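Local coordinates for valine-pyruvate aminotransferase (Salmonella typhimurium, PDB 3G7Q), which catalyses the pyridoxal 5'-phosphate-dependent transfer of an amino group from L-valine to pyruvate, giving 3-methyl-2-oxobutanoate and L-alanine, at residues A[168-173]-A[195-200]; A[156-161]-A[381-386]; A[85-90]-A[224-229]; A[249-254]-A[291-296]; A[116-121]-A[265-270]. All coordinates share one frame; numbering follows the deposited sequence.

Contact 1: A[168-173]-A[195-200]; sequences YHVDFE and NVITDE
Tyr168 and His169, at the end of strand 165-169, pass Asn195 and Ile197 with CA atoms 7.3 Å apart in each pair, and the touching parts run 42° apart. The contact joins an outer hairpin of the six-stranded mixed sheet to the turn that leads into helix 199-211. No direct hydrogen bond crosses it. Instead a water bridges the two segments, donating to Tyr168 O at 2.7 Å and accepting from Asn195 ND2 at 3.1 Å. Asn195 CG lies anti to the backbone N (chi1 -171°), which turns the amide toward the strand end, while Asn195 OD1 is hydrogen-bonded to Lys167 NZ. Thr198 is the N-cap of helix 199-211, its side chain capping a backbone N just beyond the segment. Its methyl CG2 faces the strand and meets the edge of the His169 imidazole at CE1, 4.3 Å away and near the ring plane. The rotation of that ring is set by two hydrogen bonds, ND1 with Glu201 and NE2 with Glu159. Val170 CG2 and Ile197 CD1 make an apolar touch at 4.3 Å, in one of two modelled Ile197 conformers. The other Val170 methyl, CG1, sits over the centre of the Phe172 ring, 3.4 Å above its plane.

Contact 2: A[156-161]-A[381-386]; sequences PNIELL and WPHTHQ
Trp381, Ile158 and Pro156 bury most of the surface in this contact, where the start of edge strand 157-161 packs against the 3-10 turn 382-384. Pro156 meets the six-membered end of the indole obliquely, with Pro156 CD 3.6 Å from Trp381 CZ3 and Pro156 CG near Trp381 CH2. Ile158, extended toward the rings with CG1 opposite the carbonyl carbon (chi1 -66°) and chi2 at 172°, touches two aromatic residues with one methyl: CD1 lies 4.0 Å from Trp381 CZ2, obliquely, and over one face of the His383 imidazole. The latter is a CH-pi contact, 4.1 Å from Ile158 CD1 to the His383 ring centroid and 27° off its normal. Within the turn, His383 CB covers the centre of the indole, 3.3 Å above its plane. His383 NE2 is hydrogen-bonded to Tyr168 OH, which fixes the ring that Ile158 rests on. Arg155 makes a cation-pi contact with Trp381. Strand 165-169 flanks Pro156 and Ile158 through Tyr168, and strand 341-345 supplies Trp345, edge-to-face with His383 and touching Ile158.

Contact 3: A[85-90]-A[224-229]; sequences AVLLRE and VPFPGI
A purely apolar helix-to-loop contact brings Leu87 and Leu88 of helix 77-92 against Pro225 and Phe226, in the long loop after strand 216-219 of the seven-stranded sheet. The two leucines are consecutive on the helix yet serve different partners. Leu88 CD2 meets Pro225 CG at 4.0 Å, the two side chains crossing at about a right angle. Leu87 CD2 approaches Phe226 CE2 obliquely at 4.3 Å, helped by a chi1 of 177° that extends the leucine away from its own backbone N. The loop is sharply shaped, since the peptide bonds before both Pro225 and Pro227 are cis. Sheet residues complete the packing: Leu88 rests on Ile262, Phe226 on Ile260, and both Pro225 and Phe226 on Met246, while helix 299-325 reaches Phe226 with Leu299 and Ser303. Neither a hydrogen bond nor a salt bridge links the two segments, and 109 Å² is buried between them, both sides summed. Cohesion here therefore rests on exclusion of water and on two methyl contacts, one with a proline ring carbon and one with a phenyl carbon, without directional bonds.

Contact 4: A[249-254]-A[291-296]; sequences SKLGLP and CEMIKR
A chi1 of -165° points the Leu251 branch away from its amide nitrogen and a bend at chi3 (-71°) curls selenomethionine Met293, so that the two meet tip to tip. They join the turn after strand 242-247 of the aminotransferase's seven-stranded sheet to helix 285-295. Leu251 CD2 lies 3.5 Å from Met293 CE and 3.6 Å from Met293 SE; both residues are deposited in two conformers, so the closeness is uncertain. Leu253 CD1 adds a marginal touch on the same methyl, Met293 CE, at 4.4 Å. Leu251 ends the 3-10 turn 249-251, Gly252 (phi 107°) carries the chain out of it and Leu253 follows; Ser249 O accepts from both Gly252 N and Leu253 N, which reach it from the same face of its plane. Leu251 packs on Leu299, Ser303 and Ile307 of helix 299-325, Leu253 on Phe51 and Met293 on Tyr50 of helix 45-61; Leu253 also packs on Cys69 of the second subunit. At the helix end, Arg296 grips one oxygen of Glu292 in a salt bridge: Arg296 NE lies 2.8 Å from Glu292 OE2, using that oxygen's anti lone pair, and Arg296 NH2 reaches the same Glu292 OE2 at 3.2 Å from above the carboxylate plane.

Contact 5: A[116-121]-A[265-270]; sequences NLFAGR and DKTITA
Two helices flanking the seven-stranded mixed sheet of the aminotransferase fold meet end to start here: the last turn of helix 107-118 packs against the first turns of helix 265-278. Leu117 and Ala270 lie nearest, their CA atoms 7.7 Å apart. Leu117 sends both methyls across, its CG swung opposite the amide nitrogen by a chi1 of -167°. Its CD1 lies 3.5 Å from Ala270 CB, tighter than usual for two carbons, and its CD2 sits 3.8 Å from that same Ala270 CB. One turn back, Thr267 CG2 meets Leu117 CD2 at 4.2 Å, the two side chains passing at a slant. Ile243 of strand 242-247 contacts both Phe118 and Thr267, so the pair of helices is seated on the sheet at this point. Within helix 265-278, Asp265 O accepts from both the N and the OG1 of Thr269, on opposite faces of its plane. Phe118 closes the interface edge-on: its CZ lies 4.0 Å from Thr267 OG1, close to the plane of the ring.

From the N terminus, contact 3 opens at 85-90, contact 5 at 116-121 and contact 2 at 156-161. Contact 1 then opens and closes entirely inside all three of these loops. Contact 3 closes at 224-229, crossing contacts 2 and 5. Contact 4 opens after it, at 249-254, and crosses contact 5, which closes at 265-270; contact 4 closes at 291-296, nested within contact 2, which ends at 381-386. Contacts 1 and 2 share the hairpin of strands 157-161 and 165-169 and touch directly. Contacts 3 and 4 also touch, Pro227 against the Lys250 backbone, and join helices to loops of the seven-stranded sheet, whereas contact 5 stands apart, pairing two helices on that sheet.

Contact 1: A[168-173]-A[195-200]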
# COMPACT_ATOMS: atom_id res chain seq x y z
N TYR A 168 -12.51 -26.55 15.49
CA TYR A 168 -13.74 -25.82 15.24
C TYR A 168 -14.34 -26.30 13.93
O TYR A 168 -13.62 -26.64 12.98
CB TYR A 168 -13.48 -24.34 15.12
CG TYR A 168 -13.04 -23.64 16.40
CD1 TYR A 168 -13.83 -23.65 17.54
CD2 TYR A 168 -11.88 -22.91 16.43
CE1 TYR A 168 -13.45 -22.98 18.71
CE2 TYR A 168 -11.48 -22.23 17.57
CZ TYR A 168 -12.28 -22.27 18.72
OH TYR A 168 -11.88 -21.61 19.85
N HIS A 169 -15.67 -26.31 13.90
CA HIS A 169 -16.45 -26.69 12.71
C HIS A 169 -17.55 -25.68 12.43
O HIS A 169 -18.10 -25.08 13.35
CB HIS A 169 -17.09 -28.05 12.91
CG HIS A 169 -16.10 -29.17 12.87
ND1 HIS A 169 -15.61 -29.68 11.68
CD2 HIS A 169 -15.49 -29.87 13.86
CE1 HIS A 169 -14.76 -30.65 11.95
NE2 HIS A 169 -14.67 -30.79 13.26
N VAL A 170 -17.91 -25.55 11.16
CA VAL A 170 -19.03 -24.70 10.75
C VAL A 170 -20.32 -25.32 11.28
O VAL A 170 -20.58 -26.51 11.08
CB VAL A 170 -19.15 -24.59 9.22
CG1 VAL A 170 -20.39 -23.74 8.83
CG2 VAL A 170 -17.86 -24.02 8.57
N ASP A 171 -21.13 -24.53 11.97
CA ASP A 171 -22.45 -24.98 12.45
C ASP A 171 -23.48 -24.61 11.38
O ASP A 171 -24.07 -23.53 11.41
CB ASP A 171 -22.75 -24.32 13.80
CG ASP A 171 -24.13 -24.65 14.32
OD1 ASP A 171 -24.84 -25.46 13.70
OD2 ASP A 171 -24.50 -24.05 15.36
N PHE A 172 -23.69 -25.52 10.43
CA PHE A 172 -24.58 -25.21 9.31
C PHE A 172 -26.04 -25.06 9.72
O PHE A 172 -26.78 -24.30 9.09
CB PHE A 172 -24.43 -26.24 8.18
CG PHE A 172 -23.16 -26.10 7.40
CD1 PHE A 172 -23.06 -25.12 6.42
CD2 PHE A 172 -22.07 -26.92 7.66
CE1 PHE A 172 -21.89 -24.97 5.70
CE2 PHE A 172 -20.90 -26.76 6.95
CZ PHE A 172 -20.82 -25.78 5.96
N GLU A 173 -26.44 -25.74 10.79
CA GLU A 173 -27.82 -25.71 11.27
C GLU A 173 -28.25 -24.31 11.68
O GLU A 173 -29.41 -23.95 11.50
CB GLU A 173 -28.04 -26.66 12.46
CG GLU A 173 -28.09 -28.15 12.10
CD GLU A 173 -26.78 -28.69 11.53
OE1 GLU A 173 -25.67 -28.21 11.92
OE2 GLU A 173 -26.87 -29.62 10.68
N ASN A 195 -6.59 -23.80 12.03
CA ASN A 195 -7.61 -24.67 11.50
C ASN A 195 -7.57 -24.76 9.98
O ASN A 195 -7.29 -23.77 9.30
CB ASN A 195 -8.99 -24.17 11.88
CG ASN A 195 -10.09 -25.18 11.54
OD1 ASN A 195 -9.97 -26.37 11.85
ND2 ASN A 195 -11.16 -24.70 10.88
N VAL A 196 -7.91 -25.94 9.47
CA VAL A 196 -8.09 -26.14 8.04
C VAL A 196 -9.53 -26.61 7.82
O VAL A 196 -9.89 -27.75 8.12
CB VAL A 196 -7.04 -27.10 7.45
CG1 VAL A 196 -7.44 -27.54 6.03
CG2 VAL A 196 -5.67 -26.43 7.45
N ILE A 197 -10.37 -25.69 7.39
CA ILE A 197 -11.75 -26.03 7.10
C ILE A 197 -11.79 -27.27 6.18
O ILE A 197 -11.00 -27.36 5.23
CB ILE A 197 -12.45 -24.78 6.51
CG1 ILE A 197 -13.92 -25.06 6.26
CG2 ILE A 197 -11.70 -24.27 5.24
CD1 ILE A 197 -14.67 -23.85 5.73
N THR A 198 -12.68 -28.22 6.46
CA THR A 198 -12.70 -29.50 5.75
C THR A 198 -13.18 -29.34 4.31
O THR A 198 -13.87 -28.36 3.96
CB THR A 198 -13.55 -30.56 6.45
OG1 THR A 198 -14.96 -30.27 6.30
CG2 THR A 198 -13.15 -30.72 7.94
N ASP A 199 -12.80 -30.28 3.44
CA ASP A 199 -13.29 -30.24 2.07
C ASP A 199 -14.82 -30.16 2.03
O ASP A 199 -15.37 -29.36 1.27
CB ASP A 199 -12.85 -31.46 1.26
CG ASP A 199 -11.35 -31.55 1.11
OD1 ASP A 199 -10.68 -30.51 1.12
OD2 ASP A 199 -10.87 -32.68 0.98
N GLU A 200 -15.49 -30.92 2.88
CA GLU A 200 -16.96 -30.97 2.90
C GLU A 200 -17.54 -29.62 3.34
O GLU A 200 -18.49 -29.12 2.74
CB GLU A 200 -17.42 -32.09 3.82
CG GLU A 200 -18.92 -32.38 3.77
O HOH W 1 -13.11 -27.09 10.34

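Contact 2: A[156-161]-A[381-386]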
# COMPACT_ATOMS: atom_id res chain seq x y z
N PRO A 156 -18.76 -21.29 16.06
CA PRO A 156 -18.49 -22.61 15.55
C PRO A 156 -18.88 -23.74 16.52
O PRO A 156 -19.04 -23.51 17.74
CB PRO A 156 -16.97 -22.58 15.40
CG PRO A 156 -16.54 -21.80 16.58
CD PRO A 156 -17.56 -20.68 16.65
N ASN A 157 -19.06 -24.95 15.99
CA ASN A 157 -19.17 -26.12 16.85
C ASN A 157 -17.74 -26.50 17.25
O ASN A 157 -16.79 -26.13 16.55
CB ASN A 157 -19.80 -27.30 16.11
CG ASN A 157 -21.29 -27.13 15.89
OD1 ASN A 157 -21.97 -26.45 16.65
ND2 ASN A 157 -21.80 -27.79 14.86
N ILE A 158 -17.60 -27.25 18.33
CA ILE A 158 -16.29 -27.70 18.81
C ILE A 158 -16.25 -29.22 18.84
O ILE A 158 -17.13 -29.85 19.39
CB ILE A 158 -16.01 -27.18 20.21
CG1 ILE A 158 -15.90 -25.65 20.17
CG2 ILE A 158 -14.74 -27.83 20.81
CD1 ILE A 158 -15.81 -25.00 21.56
N GLU A 159 -15.23 -29.80 18.22
CA GLU A 159 -14.99 -31.25 18.25
C GLU A 159 -13.77 -31.48 19.13
O GLU A 159 -12.70 -30.95 18.82
CB GLU A 159 -14.67 -31.74 16.85
CG GLU A 159 -14.27 -33.22 16.79
CD GLU A 159 -13.85 -33.69 15.40
OE1 GLU A 159 -13.41 -32.88 14.54
OE2 GLU A 159 -13.89 -34.92 15.20
N LEU A 160 -13.91 -32.22 20.23
CA LEU A 160 -12.73 -32.55 21.07
C LEU A 160 -11.96 -33.66 20.39
O LEU A 160 -12.56 -34.58 19.82
CB LEU A 160 -13.15 -32.94 22.48
CG LEU A 160 -13.88 -31.84 23.27
CD1 LEU A 160 -14.41 -32.37 24.62
CD2 LEU A 160 -12.97 -30.61 23.47
N LEU A 161 -10.63 -33.56 20.42
CA LEU A 161 -9.76 -34.51 19.77
C LEU A 161 -8.73 -35.09 20.77
O LEU A 161 -8.56 -34.58 21.88
CB LEU A 161 -9.03 -33.84 18.63
CG LEU A 161 -9.92 -33.37 17.48
CD1 LEU A 161 -9.07 -32.49 16.54
CD2 LEU A 161 -10.58 -34.57 16.76
N TRP A 381 -20.31 -15.17 24.15
CA TRP A 381 -19.88 -16.55 24.36
C TRP A 381 -18.69 -16.56 25.30
O TRP A 381 -17.63 -16.04 24.94
CB TRP A 381 -19.51 -17.14 23.01
CG TRP A 381 -19.28 -18.60 22.97
CD1 TRP A 381 -19.84 -19.55 23.75
CD2 TRP A 381 -18.50 -19.30 21.99
NE1 TRP A 381 -19.42 -20.80 23.36
CE2 TRP A 381 -18.62 -20.67 22.26
CE3 TRP A 381 -17.69 -18.89 20.91
CZ2 TRP A 381 -17.95 -21.66 21.51
CZ3 TRP A 381 -17.03 -19.86 20.15
CH2 TRP A 381 -17.18 -21.23 20.45
N PRO A 382 -18.86 -17.08 26.53
CA PRO A 382 -17.75 -17.06 27.49
C PRO A 382 -16.46 -17.68 26.96
O PRO A 382 -15.35 -17.26 27.30
CB PRO A 382 -18.32 -17.85 28.68
CG PRO A 382 -19.79 -17.58 28.64
CD PRO A 382 -20.09 -17.62 27.15
N HIS A 383 -16.62 -18.70 26.14
CA HIS A 383 -15.48 -19.32 25.47
C HIS A 383 -14.47 -18.34 24.88
O HIS A 383 -13.26 -18.58 24.96
CB HIS A 383 -16.01 -20.20 24.34
CG HIS A 383 -14.94 -20.89 23.54
ND1 HIS A 383 -14.37 -22.07 23.95
CD2 HIS A 383 -14.40 -20.61 22.33
CE1 HIS A 383 -13.49 -22.47 23.04
NE2 HIS A 383 -13.49 -21.60 22.05
N THR A 384 -14.93 -17.24 24.30
CA THR A 384 -14.01 -16.27 23.69
C THR A 384 -13.05 -15.67 24.70
O THR A 384 -11.98 -15.20 24.34
CB THR A 384 -14.74 -15.15 22.94
OG1 THR A 384 -15.38 -14.25 23.86
CG2 THR A 384 -15.77 -15.74 21.95
N HIS A 385 -13.42 -15.71 25.98
CA HIS A 385 -12.58 -15.18 27.05
C HIS A 385 -11.71 -16.25 27.71
O HIS A 385 -11.13 -16.01 28.78
CB HIS A 385 -13.48 -14.50 28.08
CG HIS A 385 -14.16 -13.30 27.53
ND1 HIS A 385 -13.49 -12.11 27.34
CD2 HIS A 385 -15.42 -13.11 27.06
CE1 HIS A 385 -14.31 -11.23 26.81
NE2 HIS A 385 -15.49 -11.81 26.62
N GLN A 386 -11.60 -17.42 27.09
CA GLN A 386 -10.80 -18.50 27.64
C GLN A 386 -9.68 -18.92 26.70
O GLN A 386 -8.99 -19.88 26.98
CB GLN A 386 -11.70 -19.71 27.92
CG GLN A 386 -12.78 -19.41 28.93
CD GLN A 386 -13.78 -20.53 29.14
OE1 GLN A 386 -13.65 -21.66 28.63
NE2 GLN A 386 -14.80 -20.22 29.91

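Contact 3: A[85-90]-A[224-229]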
# COMPACT_ATOMS: atom_id res chain seq x y z
N ALA A 85 -0.30 -16.78 -13.67
CA ALA A 85 -1.32 -17.44 -14.47
C ALA A 85 -0.79 -18.78 -14.99
O ALA A 85 -1.44 -19.82 -14.81
CB ALA A 85 -1.81 -16.55 -15.63
N VAL A 86 0.38 -18.76 -15.63
CA VAL A 86 0.99 -19.99 -16.16
C VAL A 86 1.24 -20.99 -15.04
O VAL A 86 0.93 -22.18 -15.19
CB VAL A 86 2.29 -19.69 -16.95
CG1 VAL A 86 2.99 -20.97 -17.35
CG2 VAL A 86 1.97 -18.88 -18.21
N LEU A 87 1.74 -20.53 -13.89
CA LEU A 87 1.99 -21.41 -12.76
C LEU A 87 0.73 -22.14 -12.31
O LEU A 87 0.75 -23.38 -12.11
CB LEU A 87 2.52 -20.61 -11.57
CG LEU A 87 2.76 -21.36 -10.26
CD1 LEU A 87 3.91 -22.34 -10.44
CD2 LEU A 87 3.03 -20.39 -9.11
N LEU A 88 -0.35 -21.38 -12.12
CA LEU A 88 -1.60 -21.98 -11.60
C LEU A 88 -2.27 -22.86 -12.65
O LEU A 88 -2.82 -23.94 -12.31
CB LEU A 88 -2.55 -20.90 -11.07
CG LEU A 88 -2.05 -20.14 -9.83
CD1 LEU A 88 -3.01 -18.99 -9.52
CD2 LEU A 88 -1.81 -21.04 -8.58
N ARG A 89 -2.23 -22.44 -13.90
CA ARG A 89 -2.73 -23.25 -14.99
C ARG A 89 -2.00 -24.59 -15.09
O ARG A 89 -2.65 -25.65 -15.16
CB ARG A 89 -2.56 -22.53 -16.32
CG ARG A 89 -3.45 -21.33 -16.54
CD ARG A 89 -3.03 -20.55 -17.76
NE ARG A 89 -3.47 -21.16 -18.99
CZ ARG A 89 -4.72 -21.11 -19.46
NH1 ARG A 89 -5.69 -20.50 -18.77
NH2 ARG A 89 -5.02 -21.70 -20.61
N GLU A 90 -0.67 -24.57 -15.08
CA GLU A 90 0.09 -25.82 -15.30
C GLU A 90 0.26 -26.71 -14.09
O GLU A 90 0.41 -27.92 -14.25
CB GLU A 90 1.47 -25.52 -15.93
CG GLU A 90 1.39 -25.10 -17.39
CD GLU A 90 0.74 -26.15 -18.28
OE1 GLU A 90 1.17 -27.34 -18.25
OE2 GLU A 90 -0.20 -25.78 -19.02
N VAL A 224 -1.35 -23.76 -0.04
CA VAL A 224 -0.76 -24.30 -1.25
C VAL A 224 -1.19 -23.45 -2.43
O VAL A 224 -2.33 -23.03 -2.47
CB VAL A 224 -1.28 -25.77 -1.40
CG1 VAL A 224 -1.28 -26.23 -2.81
CG2 VAL A 224 -0.49 -26.69 -0.47
N PRO A 225 -0.34 -23.30 -3.45
CA PRO A 225 0.99 -23.85 -3.68
C PRO A 225 2.15 -23.15 -2.96
O PRO A 225 3.22 -23.73 -2.91
CB PRO A 225 1.15 -23.74 -5.21
CG PRO A 225 0.30 -22.60 -5.57
CD PRO A 225 -0.84 -22.61 -4.64
N PHE A 226 1.94 -21.94 -2.44
CA PHE A 226 2.96 -21.24 -1.65
C PHE A 226 2.26 -20.38 -0.61
O PHE A 226 1.25 -19.76 -0.92
CB PHE A 226 3.88 -20.39 -2.53
CG PHE A 226 3.17 -19.34 -3.33
CD1 PHE A 226 2.95 -18.09 -2.80
CD2 PHE A 226 2.71 -19.63 -4.60
CE1 PHE A 226 2.26 -17.13 -3.53
CE2 PHE A 226 2.04 -18.68 -5.32
CZ PHE A 226 1.82 -17.45 -4.79
N PRO A 227 2.80 -20.29 0.61
CA PRO A 227 4.06 -20.88 1.10
C PRO A 227 3.99 -22.33 1.56
O PRO A 227 5.02 -22.90 1.91
CB PRO A 227 4.41 -19.96 2.26
CG PRO A 227 3.07 -19.64 2.84
CD PRO A 227 2.18 -19.44 1.64
N GLY A 228 2.82 -22.94 1.53
CA GLY A 228 2.71 -24.36 1.85
C GLY A 228 2.86 -24.73 3.31
O GLY A 228 3.22 -25.84 3.63
N ILE A 229 2.53 -23.80 4.19
CA ILE A 229 2.58 -24.05 5.64
C ILE A 229 1.24 -24.69 6.06
O ILE A 229 0.40 -24.05 6.75
CB ILE A 229 2.90 -22.77 6.43
CG1 ILE A 229 4.16 -22.06 5.89
CG2 ILE A 229 3.11 -23.14 7.96
CD1 ILE A 229 4.41 -20.67 6.39

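Contact 4: A[249-254]-A[291-296]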
# COMPACT_ATOMS: atom_id res chain seq x y z
N SER A 249 4.53 -12.79 1.71
CA SER A 249 5.18 -12.53 3.00
C SER A 249 5.51 -13.77 3.82
O SER A 249 6.60 -13.86 4.39
CB SER A 249 4.35 -11.56 3.84
OG SER A 249 3.20 -12.17 4.33
N LYS A 250 4.61 -14.75 3.84
CA LYS A 250 4.83 -15.94 4.67
C LYS A 250 5.85 -16.92 4.04
O LYS A 250 6.18 -17.95 4.64
CB LYS A 250 3.51 -16.57 5.08
CG LYS A 250 2.48 -15.56 5.63
CD LYS A 250 2.96 -14.77 6.86
CE LYS A 250 1.94 -13.68 7.23
NZ LYS A 250 2.39 -12.95 8.42
N LEU A 251 6.34 -16.58 2.85
CA LEU A 251 7.44 -17.30 2.24
C LEU A 251 8.75 -16.92 2.94
O LEU A 251 9.79 -17.53 2.69
CB LEU A 251 7.57 -16.93 0.75
CG LEU A 251 8.44 -17.84 -0.12
CD1 LEU A 251 7.70 -19.12 -0.38
CD2 LEU A 251 8.81 -17.17 -1.44
N GLY A 252 8.71 -15.90 3.80
CA GLY A 252 9.89 -15.39 4.51
C GLY A 252 10.34 -14.04 3.95
O GLY A 252 11.51 -13.67 4.10
N LEU A 253 9.42 -13.31 3.33
CA LEU A 253 9.69 -12.01 2.75
C LEU A 253 8.72 -10.97 3.32
O LEU A 253 8.05 -10.27 2.56
CB LEU A 253 9.59 -12.08 1.23
CG LEU A 253 10.61 -12.99 0.53
CD1 LEU A 253 10.29 -13.18 -0.96
CD2 LEU A 253 12.07 -12.45 0.73
N PRO A 254 8.66 -10.86 4.65
CA PRO A 254 7.69 -9.95 5.26
C PRO A 254 7.96 -8.49 4.94
O PRO A 254 7.07 -7.66 5.12
CB PRO A 254 7.85 -10.24 6.76
CG PRO A 254 9.26 -10.68 6.90
CD PRO A 254 9.47 -11.53 5.69
N CYS A 291 8.77 -13.63 -9.87
CA CYS A 291 8.96 -14.00 -11.27
C CYS A 291 10.18 -14.91 -11.42
O CYS A 291 10.14 -15.93 -12.12
CB CYS A 291 9.17 -12.79 -12.17
SG CYS A 291 7.72 -11.89 -12.64
N GLU A 292 11.26 -14.53 -10.75
CA GLU A 292 12.50 -15.28 -10.81
C GLU A 292 12.35 -16.66 -10.18
O GLU A 292 12.81 -17.64 -10.75
CB GLU A 292 13.61 -14.48 -10.12
CG GLU A 292 15.00 -14.88 -10.45
CD GLU A 292 15.34 -14.79 -11.95
OE1 GLU A 292 14.79 -13.94 -12.70
OE2 GLU A 292 16.12 -15.64 -12.37
N MSE A 293 11.70 -16.73 -9.01
CA MSE A 293 11.50 -18.03 -8.36
C MSE A 293 10.64 -18.95 -9.22
O MSE A 293 10.90 -20.16 -9.29
CB MSE A 293 10.89 -17.87 -6.96
CG MSE A 293 11.86 -17.25 -5.97
SE MSE A 293 11.15 -17.18 -4.18
CE MSE A 293 9.88 -15.81 -4.51
N ILE A 294 9.62 -18.40 -9.87
CA ILE A 294 8.74 -19.20 -10.74
C ILE A 294 9.53 -19.70 -11.96
O ILE A 294 9.45 -20.87 -12.32
CB ILE A 294 7.50 -18.41 -11.18
CG1 ILE A 294 6.58 -18.21 -9.98
CG2 ILE A 294 6.76 -19.14 -12.31
CD1 ILE A 294 5.50 -17.17 -10.19
N LYS A 295 10.29 -18.80 -12.57
CA LYS A 295 11.15 -19.14 -13.72
C LYS A 295 12.16 -20.23 -13.40
O LYS A 295 12.41 -21.12 -14.22
CB LYS A 295 11.90 -17.89 -14.17
CG LYS A 295 12.83 -18.06 -15.35
CD LYS A 295 13.50 -16.73 -15.71
N ARG A 296 12.73 -20.19 -12.19
CA ARG A 296 13.70 -21.18 -11.77
C ARG A 296 13.07 -22.45 -11.20
O ARG A 296 13.80 -23.36 -10.80
CB ARG A 296 14.62 -20.57 -10.71
CG ARG A 296 15.41 -19.38 -11.19
CD ARG A 296 16.25 -18.81 -10.09
NE ARG A 296 17.00 -17.66 -10.60
CZ ARG A 296 18.13 -17.20 -10.08
NH1 ARG A 296 18.72 -17.80 -9.05
NH2 ARG A 296 18.71 -16.15 -10.63

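Contact 5: A[116-121]-A[265-270]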
# COMPACT_ATOMS: atom_id res chain seq x y z
N ASN A 116 -15.00 -3.15 0.76
CA ASN A 116 -15.59 -2.01 0.07
C ASN A 116 -16.39 -2.37 -1.17
O ASN A 116 -17.37 -1.71 -1.48
CB ASN A 116 -14.52 -1.00 -0.34
CG ASN A 116 -14.13 -0.09 0.80
OD1 ASN A 116 -14.88 0.83 1.14
ND2 ASN A 116 -12.97 -0.33 1.40
N LEU A 117 -15.96 -3.40 -1.88
CA LEU A 117 -16.63 -3.79 -3.12
C LEU A 117 -17.94 -4.55 -2.88
O LEU A 117 -18.91 -4.37 -3.61
CB LEU A 117 -15.66 -4.63 -3.95
CG LEU A 117 -15.96 -4.93 -5.41
CD1 LEU A 117 -16.00 -3.65 -6.22
CD2 LEU A 117 -14.92 -5.89 -5.98
N PHE A 118 -17.98 -5.40 -1.85
CA PHE A 118 -19.15 -6.24 -1.59
C PHE A 118 -19.96 -5.95 -0.31
O PHE A 118 -21.08 -6.44 -0.20
CB PHE A 118 -18.73 -7.72 -1.58
CG PHE A 118 -18.16 -8.20 -2.89
CD1 PHE A 118 -18.99 -8.54 -3.94
CD2 PHE A 118 -16.80 -8.34 -3.06
CE1 PHE A 118 -18.48 -8.97 -5.15
CE2 PHE A 118 -16.27 -8.78 -4.25
CZ PHE A 118 -17.12 -9.10 -5.30
N ALA A 119 -19.41 -5.22 0.65
CA ALA A 119 -20.10 -4.93 1.90
C ALA A 119 -20.34 -3.42 2.03
O ALA A 119 -19.87 -2.64 1.19
CB ALA A 119 -19.30 -5.44 3.09
N GLY A 120 -21.07 -3.01 3.06
CA GLY A 120 -21.37 -1.58 3.26
C GLY A 120 -22.69 -1.17 2.66
O GLY A 120 -23.47 -2.02 2.24
N ARG A 121 -22.93 0.15 2.57
CA ARG A 121 -24.20 0.71 2.06
C ARG A 121 -24.49 0.40 0.59
O ARG A 121 -23.61 0.47 -0.25
CB ARG A 121 -24.23 2.23 2.26
N ASP A 265 -12.89 -12.05 -13.90
CA ASP A 265 -12.37 -10.78 -14.49
C ASP A 265 -13.13 -9.50 -14.12
O ASP A 265 -12.52 -8.43 -14.05
CB ASP A 265 -12.20 -10.90 -16.01
CG ASP A 265 -13.43 -11.39 -16.70
OD1 ASP A 265 -14.53 -10.89 -16.41
OD2 ASP A 265 -13.28 -12.28 -17.57
N LYS A 266 -14.44 -9.61 -13.87
CA LYS A 266 -15.24 -8.46 -13.46
C LYS A 266 -14.83 -7.97 -12.09
O LYS A 266 -14.74 -6.76 -11.85
CB LYS A 266 -16.74 -8.79 -13.48
CG LYS A 266 -17.28 -9.02 -14.88
CD LYS A 266 -18.81 -9.13 -14.89
N THR A 267 -14.55 -8.90 -11.19
CA THR A 267 -14.13 -8.55 -9.86
C THR A 267 -12.74 -7.92 -9.93
O THR A 267 -12.49 -6.87 -9.30
CB THR A 267 -14.16 -9.81 -8.94
OG1 THR A 267 -15.53 -10.23 -8.80
CG2 THR A 267 -13.59 -9.52 -7.58
N ILE A 268 -11.86 -8.53 -10.71
CA ILE A 268 -10.50 -8.02 -10.86
C ILE A 268 -10.51 -6.60 -11.43
O ILE A 268 -9.76 -5.74 -10.96
CB ILE A 268 -9.64 -8.95 -11.73
CG1 ILE A 268 -9.44 -10.30 -10.99
CG2 ILE A 268 -8.28 -8.33 -12.05
CD1 ILE A 268 -8.79 -10.22 -9.59
N THR A 269 -11.35 -6.37 -12.42
CA THR A 269 -11.49 -5.03 -13.01
C THR A 269 -11.91 -4.01 -11.94
O THR A 269 -11.32 -2.94 -11.85
CB THR A 269 -12.49 -5.04 -14.13
OG1 THR A 269 -12.01 -5.90 -15.18
CG2 THR A 269 -12.67 -3.62 -14.68
N ALA A 270 -12.90 -4.35 -11.12
CA ALA A 270 -13.37 -3.46 -10.06
C ALA A 270 -12.26 -3.16 -9.06
O ALA A 270 -12.10 -2.02 -8.59
CB ALA A 270 -14.58 -4.07 -9.35